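Local coordinates for adenylosuccinate lyase (Francisella tularensis subsp. tularensis SCHU S4, PDB 4EEI) that catalyses the release of fumarate from adenylosuccinate, giving AMP, and probably the matching cleavage of an earlier intermediate in de novo purine synthesis, at the interface of chains A and B and the interface of chains A and C. Sequence-based numbering; all coordinates share one arbitrary frame. Chains: chain A/B/C, Adenylosuccinate lyase.

Contact 1: the interface of chains A and B. Residues chain A 278-279, 282; chain B 293-294, 296, 304-305, 308.
The guanidinium of A:Arg282 reaches from helix 272-293 of chain A to B:Ser304, the first residue of helix 304-333 in chain B, and to B:Glu293 and B:Asn294, where helix 272-293 of that chain ends. The arm of A:Arg282 is extended from CG to NE, which carries the charged head past one helix end to the start of another. An arginine suits this place because it offers several N-H groups in one flat unit. NH1 donates to the hydroxyl OG of B:Ser304 at 2.8 Å and to the side-chain carbonyl OD1 of B:Asn294 at 3.0 Å. Both partners sit about 30° out of the guanidinium plane, so the bonds are bent at the hydrogen. NH2 holds water 1 in plane at the edge, 2.9 Å away, and the water passes the link on to the main-chain O of B:Val296 at 2.8 Å. Over one face, the main-chain O of B:Glu293 lies 3.8 Å above the centre of the guanidinium, where its partial negative charge may favour the cation. The opposite face has CG2 of A:Thr278, from the arginine's own helix, toward its rim, which may restrict tilting of the group.

B:Ser304 is small enough to serve two neighbours. Its OG lies between backbone N and carbonyl carbon (chi1 63°), turned toward the arginine, while its CB packs 3.8 Å from CB of A:Thr278. B:Glu293, poorly ordered, runs antiparallel alongside the arginine arm, its CB 3.9 Å from CD of A:Arg282. A:Gly279, lacking a side chain, lets helix 304-333 of chain B come close. The contact fastens two subunits of the tetramer and may help to fix the start of the helix whose B:Ser306 and B:Arg310 bind AMP.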
# COMPACT_ATOMS: atom_id res chain seq x y z
N THR A 278 -14.93 9.37 -4.08
CA THR A 278 -14.30 8.43 -3.15
C THR A 278 -13.42 7.45 -3.93
O THR A 278 -12.27 7.16 -3.55
CB THR A 278 -15.37 7.65 -2.36
OG1 THR A 278 -16.16 8.57 -1.60
CG2 THR A 278 -14.72 6.66 -1.40
N GLY A 279 -13.94 6.95 -5.05
CA GLY A 279 -13.15 6.11 -5.95
C GLY A 279 -11.91 6.80 -6.50
O GLY A 279 -10.85 6.18 -6.60
N ARG A 282 -9.24 6.89 -3.88
CA ARG A 282 -8.54 5.62 -3.74
C ARG A 282 -7.41 5.47 -4.76
O ARG A 282 -6.34 4.96 -4.44
CB ARG A 282 -9.52 4.45 -3.87
CG ARG A 282 -10.49 4.37 -2.70
CD ARG A 282 -11.47 3.20 -2.84
NE ARG A 282 -12.45 3.26 -1.77
CZ ARG A 282 -13.73 2.92 -1.89
NH1 ARG A 282 -14.19 2.45 -3.05
NH2 ARG A 282 -14.54 3.04 -0.85
N GLU B 293 -9.73 -1.98 -0.74
CA GLU B 293 -10.58 -0.86 -0.30
C GLU B 293 -11.95 -0.87 -0.99
O GLU B 293 -12.96 -0.52 -0.37
CB GLU B 293 -9.87 0.48 -0.50
CG GLU B 293 -8.64 0.64 0.39
CD GLU B 293 -7.86 1.93 0.15
OE1 GLU B 293 -8.47 2.96 -0.19
OE2 GLU B 293 -6.62 1.91 0.32
N ASN B 294 -11.98 -1.26 -2.26
CA ASN B 294 -13.25 -1.37 -3.00
C ASN B 294 -14.23 -2.37 -2.41
O ASN B 294 -15.41 -2.37 -2.78
CB ASN B 294 -13.00 -1.72 -4.47
CG ASN B 294 -12.61 -0.51 -5.31
OD1 ASN B 294 -12.72 0.64 -4.87
ND2 ASN B 294 -12.16 -0.77 -6.54
N VAL B 296 -15.14 -2.50 0.74
CA VAL B 296 -15.90 -1.92 1.86
C VAL B 296 -17.01 -1.00 1.37
O VAL B 296 -16.95 0.23 1.53
CB VAL B 296 -14.96 -1.19 2.84
CG1 VAL B 296 -15.69 -0.85 4.14
CG2 VAL B 296 -13.75 -2.07 3.12
N SER B 304 -18.74 3.84 -5.34
CA SER B 304 -17.36 4.34 -5.31
C SER B 304 -16.38 3.41 -6.04
O SER B 304 -15.39 3.87 -6.63
CB SER B 304 -16.89 4.53 -3.87
OG SER B 304 -16.88 3.29 -3.17
N HIS B 305 -16.66 2.11 -6.02
CA HIS B 305 -15.76 1.14 -6.66
C HIS B 305 -15.73 1.28 -8.17
O HIS B 305 -14.79 0.82 -8.84
CB HIS B 305 -16.23 -0.27 -6.32
CG HIS B 305 -17.60 -0.57 -6.84
ND1 HIS B 305 -17.82 -1.12 -8.09
CD2 HIS B 305 -18.82 -0.36 -6.30
CE1 HIS B 305 -19.12 -1.25 -8.29
NE2 HIS B 305 -19.76 -0.80 -7.22
N ALA B 308 -13.03 3.71 -9.83
CA ALA B 308 -11.73 3.06 -9.60
C ALA B 308 -11.52 1.87 -10.53
O ALA B 308 -10.47 1.75 -11.16
CB ALA B 308 -11.61 2.63 -8.15
O HOH W 1 -17.30 2.62 0.05

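Contact 2: the interface of chains A and C. Residues chain A 244-246, 249, 269, 271; chain C 142-143.
C:Met143 sends CG to the side of its backbone N, anti to the carbonyl carbon (chi1 -46°), and further bends at chi2 and chi3 curl the thioether against A:His244 and A:Ser246 of the neighbouring subunit. The patch lies next to the active site that subunits share in the fumarase/aspartase superfamily: C:Met143 opens strand 143-149 just after C:Ser140 and C:His141, which bind succinate and AMP respectively, while A:Lys269 lies in the superfamily signature loop, GSSxMPxKxN, and A:Pro271 directly follows it.

SD of C:Met143 rests 3.1 Å from the main-chain O of A:His244. That O of A:His244 lies almost on the extension of the CG-SD bond of C:Met143, at 167°, a direction in which sulfur can take a close oxygen favourably. The methyl CE turns along A:Ser246, reaching 3.4 Å from its OG, and CG lies 3.5 Å from the main-chain O of A:Lys269. A flexible, unbranched methionine can thus fill a groove walled by both main-chain oxygens and apolar carbons, with CD of A:Pro271 as a rigid side wall 4.1 Å from CG of C:Met143. The imidazole of A:His244 crosses the thioether at about a right angle, its ND1 3.7 Å from SD.

Beside it, the backbone N of A:Ser246 donates to O of C:Gly142 at 3.0 Å. C:Gly142 turns the chain with a positive phi of 75°, which glycine takes easily, and CB of A:Arg245 lies against the same oxygen.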
# COMPACT_ATOMS: atom_id res chain seq x y z
N HIS A 244 -26.35 12.75 3.31
CA HIS A 244 -27.25 12.50 2.18
C HIS A 244 -28.16 11.29 2.41
O HIS A 244 -29.22 11.18 1.78
CB HIS A 244 -26.40 12.28 0.92
CG HIS A 244 -27.09 12.59 -0.37
ND1 HIS A 244 -28.36 12.13 -0.66
CD2 HIS A 244 -26.68 13.29 -1.45
CE1 HIS A 244 -28.70 12.55 -1.87
NE2 HIS A 244 -27.70 13.25 -2.37
N ARG A 245 -27.78 10.37 3.30
CA ARG A 245 -28.52 9.10 3.38
C ARG A 245 -29.98 9.31 3.79
O ARG A 245 -30.30 10.29 4.47
CB ARG A 245 -27.82 8.11 4.31
CG ARG A 245 -27.83 8.54 5.75
CD ARG A 245 -27.13 7.52 6.63
NE ARG A 245 -27.88 6.27 6.68
CZ ARG A 245 -27.32 5.07 6.67
NH1 ARG A 245 -26.00 4.94 6.63
NH2 ARG A 245 -28.08 3.99 6.72
N SER A 246 -30.84 8.36 3.44
CA SER A 246 -32.28 8.55 3.61
C SER A 246 -32.60 8.80 5.08
O SER A 246 -33.47 9.61 5.41
CB SER A 246 -33.05 7.33 3.11
OG SER A 246 -33.13 7.32 1.70
N PHE A 249 -30.80 12.66 5.67
CA PHE A 249 -31.41 13.57 4.71
C PHE A 249 -31.23 15.06 5.01
O PHE A 249 -32.16 15.84 4.83
CB PHE A 249 -32.90 13.24 4.52
CG PHE A 249 -33.40 13.51 3.13
CD1 PHE A 249 -32.57 13.34 2.04
CD2 PHE A 249 -34.71 13.92 2.92
CE1 PHE A 249 -33.03 13.59 0.75
CE2 PHE A 249 -35.17 14.16 1.64
CZ PHE A 249 -34.33 14.00 0.56
N LYS A 269 -32.59 11.05 -5.95
CA LYS A 269 -31.56 11.79 -5.24
C LYS A 269 -30.57 10.80 -4.61
O LYS A 269 -30.91 10.09 -3.67
CB LYS A 269 -32.17 12.70 -4.18
CG LYS A 269 -33.10 13.78 -4.75
CD LYS A 269 -33.74 14.59 -3.63
CE LYS A 269 -34.41 15.86 -4.15
NZ LYS A 269 -35.75 15.62 -4.73
N PRO A 271 -26.11 10.35 -3.68
CA PRO A 271 -24.79 11.00 -3.62
C PRO A 271 -23.80 10.39 -4.60
O PRO A 271 -22.70 10.00 -4.20
CB PRO A 271 -24.33 10.71 -2.18
CG PRO A 271 -25.03 9.42 -1.82
CD PRO A 271 -26.37 9.48 -2.51
N GLY C 142 -26.81 4.64 0.25
CA GLY C 142 -27.37 5.07 1.53
C GLY C 142 -28.84 5.48 1.46
O GLY C 142 -29.43 5.87 2.48
N MET C 143 -29.42 5.39 0.27
CA MET C 143 -30.81 5.79 0.05
C MET C 143 -31.73 4.58 0.05
O MET C 143 -31.35 3.51 -0.42
CB MET C 143 -30.94 6.56 -1.26
CG MET C 143 -29.88 7.63 -1.48
SD MET C 143 -29.79 8.81 -0.12
CE MET C 143 -31.42 9.55 -0.21

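The C-alpha centres of contact 1 and contact 2 lie about 18 Å apart, and chain A takes part in both with neighbouring stretches of its sequence: the signature loop and A:Pro271 at contact 2 lead directly into helix 272-293, which carries A:Arg282 at contact 1. One subunit is thereby tied to two others, by a polar joint between helices in one case and by a packed methionine in the other. Each two-fold interface repeats its patch with the chains exchanged, consistent with the four-copy assembly. In this family, active sites are built from several subunits, so both joints probably support catalysis by positioning residues from different chains.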